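PDB 6USS: sulfatase from Bacteroides fragilis CAG:558, which probably hydrolyses aryl sulfate esters as a calcium-dependent member of the sulfatase family, held here in a form with its catalytic position substituted. Local coordinates for residues S418-H430 with T441-Y455. The protein carries 1 engineered substitution. Numbering follows the deposited sequence.
Sequences SKGRSLYWNFPNH and TCTVRKGDWKLIYYY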
loop_
_atom_site.group_PDB
_atom_site.type_symbol
_atom_site.label_atom_id
_atom_site.label_comp_id
_atom_site.label_asym_id
_atom_site.label_seq_id
_atom_site.Cartn_x
_atom_site.Cartn_y
_atom_site.Cartn_z
ATOM N N SER A 418 -27.130 7.372 -21.811
ATOM C CA SER A 418 -27.023 8.729 -22.335
ATOM C C SER A 418 -28.383 9.393 -22.543
ATOM O O SER A 418 -28.479 10.626 -22.467
ATOM C CB SER A 418 -26.241 8.683 -23.640
ATOM O OG SER A 418 -26.650 9.694 -24.523
ATOM N N LYS A 419 -29.436 8.600 -22.793
ATOM C CA LYS A 419 -30.753 9.144 -23.114
ATOM C C LYS A 419 -31.302 9.967 -21.952
ATOM O O LYS A 419 -31.419 9.476 -20.826
ATOM C CB LYS A 419 -31.716 8.010 -23.472
ATOM C CG LYS A 419 -33.125 8.480 -23.805
ATOM C CD LYS A 419 -33.951 7.422 -24.508
ATOM C CE LYS A 419 -35.338 7.985 -24.893
ATOM N NZ LYS A 419 -36.373 6.913 -24.973
ATOM N N GLY A 420 -31.651 11.221 -22.239
ATOM C CA GLY A 420 -32.119 12.145 -21.238
ATOM C C GLY A 420 -31.082 12.650 -20.253
ATOM O O GLY A 420 -31.408 13.535 -19.446
ATOM N N ARG A 421 -29.846 12.144 -20.288
ATOM C CA ARG A 421 -28.880 12.444 -19.236
ATOM C C ARG A 421 -28.213 13.804 -19.435
ATOM O O ARG A 421 -27.724 14.115 -20.529
ATOM C CB ARG A 421 -27.814 11.356 -19.178
ATOM C CG ARG A 421 -26.706 11.660 -18.203
ATOM C CD ARG A 421 -25.800 10.445 -18.043
ATOM N NE ARG A 421 -24.913 10.623 -16.909
ATOM C CZ ARG A 421 -23.676 10.156 -16.857
ATOM N NH1 ARG A 421 -23.197 9.466 -17.885
ATOM N NH2 ARG A 421 -22.928 10.375 -15.780
ATOM N N SER A 422 -28.185 14.605 -18.369
ATOM C CA SER A 422 -27.393 15.828 -18.339
ATOM C C SER A 422 -25.948 15.524 -17.926
ATOM O O SER A 422 -25.704 14.758 -16.991
ATOM C CB SER A 422 -28.005 16.838 -17.360
ATOM O OG SER A 422 -29.093 17.561 -17.898
ATOM N N LEU A 423 -24.986 16.141 -18.611
ATOM C CA LEU A 423 -23.590 16.134 -18.175
ATOM C C LEU A 423 -23.227 17.508 -17.610
ATOM O O LEU A 423 -23.690 18.534 -18.121
ATOM C CB LEU A 423 -22.646 15.776 -19.323
ATOM C CG LEU A 423 -22.836 14.446 -20.031
ATOM C CD1 LEU A 423 -21.685 14.268 -21.006
ATOM C CD2 LEU A 423 -22.908 13.282 -19.042
ATOM N N TYR A 424 -22.383 17.540 -16.574
ATOM C CA TYR A 424 -22.065 18.803 -15.917
ATOM C C TYR A 424 -20.568 19.028 -15.719
ATOM O O TYR A 424 -19.831 18.122 -15.321
ATOM C CB TYR A 424 -22.742 18.887 -14.568
ATOM C CG TYR A 424 -24.221 18.651 -14.582
ATOM C CD1 TYR A 424 -24.737 17.402 -14.270
ATOM C CD2 TYR A 424 -25.106 19.688 -14.854
ATOM C CE1 TYR A 424 -26.080 17.180 -14.253
ATOM C CE2 TYR A 424 -26.469 19.476 -14.838
ATOM C CZ TYR A 424 -26.950 18.216 -14.529
ATOM O OH TYR A 424 -28.308 17.984 -14.508
ATOM N N TRP A 425 -20.135 20.267 -15.953
ATOM C CA TRP A 425 -18.806 20.726 -15.568
ATOM C C TRP A 425 -18.923 21.995 -14.728
ATOM O O TRP A 425 -19.811 22.829 -14.944
ATOM C CB TRP A 425 -17.921 21.030 -16.768
ATOM C CG TRP A 425 -17.702 19.925 -17.733
ATOM C CD1 TRP A 425 -16.547 19.216 -17.916
ATOM C CD2 TRP A 425 -18.632 19.439 -18.708
ATOM N NE1 TRP A 425 -16.704 18.313 -18.931
ATOM C CE2 TRP A 425 -17.976 18.424 -19.436
ATOM C CE3 TRP A 425 -19.957 19.762 -19.040
ATOM C CZ2 TRP A 425 -18.603 17.718 -20.468
ATOM C CZ3 TRP A 425 -20.578 19.060 -20.063
ATOM C CH2 TRP A 425 -19.902 18.051 -20.763
ATOM N N ASN A 426 -18.002 22.144 -13.778
ATOM C CA ASN A 426 -17.895 23.375 -13.006
ATOM C C ASN A 426 -16.429 23.733 -12.843
ATOM O O ASN A 426 -15.660 22.941 -12.292
ATOM C CB ASN A 426 -18.554 23.256 -11.630
ATOM C CG ASN A 426 -18.725 24.607 -10.981
ATOM O OD1 ASN A 426 -18.879 25.606 -11.674
ATOM N ND2 ASN A 426 -18.670 24.656 -9.667
ATOM N N PHE A 427 -16.056 24.932 -13.300
ATOM C CA PHE A 427 -14.701 25.466 -13.148
ATOM C C PHE A 427 -14.798 26.863 -12.553
ATOM O O PHE A 427 -14.635 27.872 -13.261
ATOM C CB PHE A 427 -13.953 25.489 -14.486
ATOM C CG PHE A 427 -12.471 25.742 -14.354
ATOM C CD1 PHE A 427 -11.599 24.699 -14.051
ATOM C CD2 PHE A 427 -11.944 27.029 -14.545
ATOM C CE1 PHE A 427 -10.212 24.929 -13.927
ATOM C CE2 PHE A 427 -10.563 27.276 -14.425
ATOM C CZ PHE A 427 -9.701 26.231 -14.111
ATOM N N PRO A 428 -15.066 26.967 -11.268
ATOM C CA PRO A 428 -15.086 28.271 -10.592
ATOM C C PRO A 428 -13.687 28.706 -10.164
ATOM O O PRO A 428 -13.437 28.999 -8.991
ATOM C CB PRO A 428 -15.994 28.013 -9.386
ATOM C CG PRO A 428 -15.735 26.561 -9.046
ATOM C CD PRO A 428 -15.352 25.856 -10.345
ATOM N N ASN A 429 -12.761 28.733 -11.124
ATOM C CA ASN A 429 -11.343 28.871 -10.839
ATOM C C ASN A 429 -10.688 29.765 -11.885
ATOM O O ASN A 429 -11.327 30.218 -12.837
ATOM C CB ASN A 429 -10.665 27.502 -10.810
ATOM C CG ASN A 429 -11.121 26.668 -9.657
ATOM O OD1 ASN A 429 -12.183 26.035 -9.717
ATOM N ND2 ASN A 429 -10.338 26.673 -8.578
ATOM N N HIS A 430 -9.390 30.008 -11.720
ATOM C CA HIS A 430 -8.637 30.819 -12.677
ATOM C C HIS A 430 -7.403 30.031 -13.116
ATOM O O HIS A 430 -6.403 29.969 -12.389
ATOM C CB HIS A 430 -8.257 32.172 -12.078
ATOM C CG HIS A 430 -8.021 33.246 -13.098
ATOM N ND1 HIS A 430 -7.552 34.502 -12.766
ATOM C CD2 HIS A 430 -8.193 33.255 -14.441
ATOM C CE1 HIS A 430 -7.442 35.234 -13.859
ATOM N NE2 HIS A 430 -7.827 34.505 -14.888
ATOM N N THR A 441 -16.271 29.034 -15.440
ATOM C CA THR A 441 -17.478 28.627 -16.146
ATOM C C THR A 441 -18.129 27.455 -15.428
ATOM O O THR A 441 -17.482 26.726 -14.667
ATOM C CB THR A 441 -17.174 28.183 -17.581
ATOM O OG1 THR A 441 -16.204 27.121 -17.550
ATOM C CG2 THR A 441 -16.657 29.337 -18.430
ATOM N N CYS A 442 -19.412 27.260 -15.701
ATOM C CA CYS A 442 -20.023 25.953 -15.571
ATOM C C CYS A 442 -20.733 25.631 -16.873
ATOM O O CYS A 442 -21.139 26.524 -17.619
ATOM C CB CYS A 442 -21.011 25.883 -14.389
ATOM S SG CYS A 442 -21.994 27.364 -14.266
ATOM N N THR A 443 -20.902 24.344 -17.129
ATOM C CA THR A 443 -21.405 23.853 -18.396
ATOM C C THR A 443 -22.371 22.715 -18.136
ATOM O O THR A 443 -22.111 21.858 -17.278
ATOM C CB THR A 443 -20.250 23.353 -19.267
ATOM O OG1 THR A 443 -19.322 24.419 -19.464
ATOM C CG2 THR A 443 -20.764 22.898 -20.613
ATOM N N VAL A 444 -23.479 22.696 -18.876
ATOM C CA VAL A 444 -24.310 21.500 -18.981
ATOM C C VAL A 444 -24.430 21.082 -20.447
ATOM O O VAL A 444 -24.597 21.922 -21.341
ATOM C CB VAL A 444 -25.706 21.710 -18.359
ATOM C CG1 VAL A 444 -26.441 22.894 -19.039
ATOM C CG2 VAL A 444 -26.516 20.420 -18.458
ATOM N N ARG A 445 -24.323 19.774 -20.683
ATOM C CA ARG A 445 -24.621 19.151 -21.962
ATOM C C ARG A 445 -25.817 18.232 -21.781
ATOM O O ARG A 445 -25.885 17.491 -20.795
ATOM C CB ARG A 445 -23.428 18.347 -22.477
ATOM C CG ARG A 445 -23.724 17.513 -23.693
ATOM C CD ARG A 445 -23.981 18.381 -24.914
ATOM N NE ARG A 445 -24.247 17.554 -26.084
ATOM C CZ ARG A 445 -23.335 16.824 -26.731
ATOM N NH1 ARG A 445 -22.061 16.812 -26.349
ATOM N NH2 ARG A 445 -23.704 16.090 -27.770
ATOM N N LYS A 446 -26.764 18.285 -22.716
ATOM C CA LYS A 446 -27.967 17.460 -22.602
ATOM C C LYS A 446 -28.536 17.301 -23.998
ATOM O O LYS A 446 -28.960 18.285 -24.605
ATOM C CB LYS A 446 -28.983 18.096 -21.662
ATOM C CG LYS A 446 -30.300 17.329 -21.517
ATOM C CD LYS A 446 -31.437 18.286 -21.144
ATOM C CE LYS A 446 -32.334 17.752 -20.017
ATOM N NZ LYS A 446 -32.489 16.269 -20.014
ATOM N N GLY A 447 -28.565 16.071 -24.495
ATOM C CA GLY A 447 -28.987 15.871 -25.876
ATOM C C GLY A 447 -28.010 16.551 -26.820
ATOM O O GLY A 447 -26.787 16.428 -26.690
ATOM N N ASP A 448 -28.553 17.285 -27.777
ATOM C CA ASP A 448 -27.741 17.961 -28.772
ATOM C C ASP A 448 -27.199 19.283 -28.275
ATOM O O ASP A 448 -26.464 19.949 -29.010
ATOM C CB ASP A 448 -28.572 18.221 -30.032
ATOM C CG ASP A 448 -29.050 16.946 -30.691
ATOM O OD1 ASP A 448 -28.507 15.856 -30.359
ATOM O OD2 ASP A 448 -29.967 17.037 -31.541
ATOM N N TRP A 449 -27.568 19.692 -27.068
ATOM C CA TRP A 449 -27.419 21.073 -26.650
ATOM C C TRP A 449 -26.412 21.181 -25.523
ATOM O O TRP A 449 -26.407 20.367 -24.597
ATOM C CB TRP A 449 -28.764 21.660 -26.225
ATOM C CG TRP A 449 -29.694 21.843 -27.388
ATOM C CD1 TRP A 449 -30.781 21.080 -27.697
ATOM C CD2 TRP A 449 -29.606 22.848 -28.409
ATOM N NE1 TRP A 449 -31.378 21.554 -28.842
ATOM C CE2 TRP A 449 -30.672 22.634 -29.301
ATOM C CE3 TRP A 449 -28.735 23.911 -28.651
ATOM C CZ2 TRP A 449 -30.892 23.448 -30.414
ATOM C CZ3 TRP A 449 -28.954 24.718 -29.768
ATOM C CH2 TRP A 449 -30.026 24.484 -30.629
ATOM N N LYS A 450 -25.550 22.184 -25.629
ATOM C CA LYS A 450 -24.511 22.449 -24.650
ATOM C C LYS A 450 -24.617 23.909 -24.250
ATOM O O LYS A 450 -24.633 24.790 -25.122
ATOM C CB LYS A 450 -23.130 22.138 -25.232
ATOM C CG LYS A 450 -21.965 22.364 -24.291
ATOM C CD LYS A 450 -20.674 21.993 -25.000
ATOM C CE LYS A 450 -19.494 22.069 -24.056
ATOM N NZ LYS A 450 -18.185 21.831 -24.746
ATOM N N LEU A 451 -24.717 24.167 -22.945
ATOM C CA LEU A 451 -24.809 25.527 -22.430
ATOM C C LEU A 451 -23.593 25.812 -21.557
ATOM O O LEU A 451 -23.339 25.094 -20.584
ATOM C CB LEU A 451 -26.096 25.745 -21.636
ATOM C CG LEU A 451 -26.062 27.072 -20.853
ATOM C CD1 LEU A 451 -26.143 28.250 -21.810
ATOM C CD2 LEU A 451 -27.161 27.154 -19.790
ATOM N N ILE A 452 -22.851 26.861 -21.909
ATOM C CA ILE A 452 -21.716 27.341 -21.130
ATOM C C ILE A 452 -22.088 28.691 -20.537
ATOM O O ILE A 452 -22.551 29.595 -21.254
ATOM C CB ILE A 452 -20.439 27.450 -21.982
ATOM C CG1 ILE A 452 -20.107 26.109 -22.641
ATOM C CG2 ILE A 452 -19.278 27.934 -21.136
ATOM C CD1 ILE A 452 -19.076 26.217 -23.747
ATOM N N TYR A 453 -21.901 28.821 -19.228
ATOM C CA TYR A 453 -22.156 30.057 -18.508
ATOM C C TYR A 453 -20.847 30.591 -17.956
ATOM O O TYR A 453 -20.065 29.834 -17.370
ATOM C CB TYR A 453 -23.138 29.821 -17.373
ATOM C CG TYR A 453 -23.232 30.963 -16.385
ATOM C CD1 TYR A 453 -23.800 32.191 -16.752
ATOM C CD2 TYR A 453 -22.784 30.805 -15.069
ATOM C CE1 TYR A 453 -23.907 33.235 -15.831
ATOM C CE2 TYR A 453 -22.894 31.847 -14.138
ATOM C CZ TYR A 453 -23.457 33.058 -14.524
ATOM O OH TYR A 453 -23.571 34.099 -13.615
ATOM N N TYR A 454 -20.613 31.886 -18.134
ATOM C CA TYR A 454 -19.348 32.507 -17.759
ATOM C C TYR A 454 -19.568 33.343 -16.504
ATOM O O TYR A 454 -20.277 34.358 -16.541
ATOM C CB TYR A 454 -18.802 33.353 -18.901
ATOM C CG TYR A 454 -18.376 32.560 -20.123
ATOM C CD1 TYR A 454 -19.323 32.055 -21.013
ATOM C CD2 TYR A 454 -17.026 32.315 -20.391
ATOM C CE1 TYR A 454 -18.948 31.341 -22.135
ATOM C CE2 TYR A 454 -16.637 31.605 -21.530
ATOM C CZ TYR A 454 -17.606 31.123 -22.401
ATOM O OH TYR A 454 -17.247 30.415 -23.533
ATOM N N TYR A 455 -18.946 32.910 -15.398
ATOM C CA TYR A 455 -19.084 33.605 -14.125
ATOM C C TYR A 455 -18.628 35.050 -14.214
ATOM O O TYR A 455 -19.152 35.902 -13.493
ATOM C CB TYR A 455 -18.269 32.898 -13.044
ATOM C CG TYR A 455 -18.831 31.593 -12.559
ATOM C CD1 TYR A 455 -19.926 31.567 -11.724
ATOM C CD2 TYR A 455 -18.255 30.386 -12.916
ATOM C CE1 TYR A 455 -20.440 30.386 -11.252
ATOM C CE2 TYR A 455 -18.769 29.182 -12.445
ATOM C CZ TYR A 455 -19.859 29.202 -11.607
ATOM O OH TYR A 455 -20.402 28.047 -11.121
#
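The amide N of Leu423 meets the carbonyl O of Arg445 at 2.7 Å, the donor lying in the carbonyl plane and the N-H pointing almost straight at its acceptor (171°). This bond belongs to an antiparallel ladder in which Leu423 with Arg445, Trp425 with Thr443 and Phe427 with Thr441 are hydrogen-bonded pairs. On the face carrying Trp425, the indole turns its edge to strand 441-446: CE3 touches Thr443 CG2 at 3.6 Å, and CZ3 lies 3.8 Å from Arg445 CB. The opposite face bears Tyr424, side by side with Val444, CE2 3.7 Å from Val444 CG2. There Asn426 swings CG anti to its backbone N (chi1 -167°), and OD1 accepts a 2.9 Å hydrogen bond from Tyr455 OH; the strongest polar partner of this side chain is Gln500. Strands 441-446 and 449-454 form a hairpin closed by the type II' turn Lys446-Trp449. With edge strand 422-427 and strand 460-464 they make the small antiparallel sheet usual in the C-terminal subdomain of sulfatases. Helix 480-496 packs against the Tyr424 face, Asp489 bonding both Ser422 OG and Tyr424 OH, while Ile379 of strand 378-379 touches Leu423 and Trp425, joining this sheet to the large mixed one.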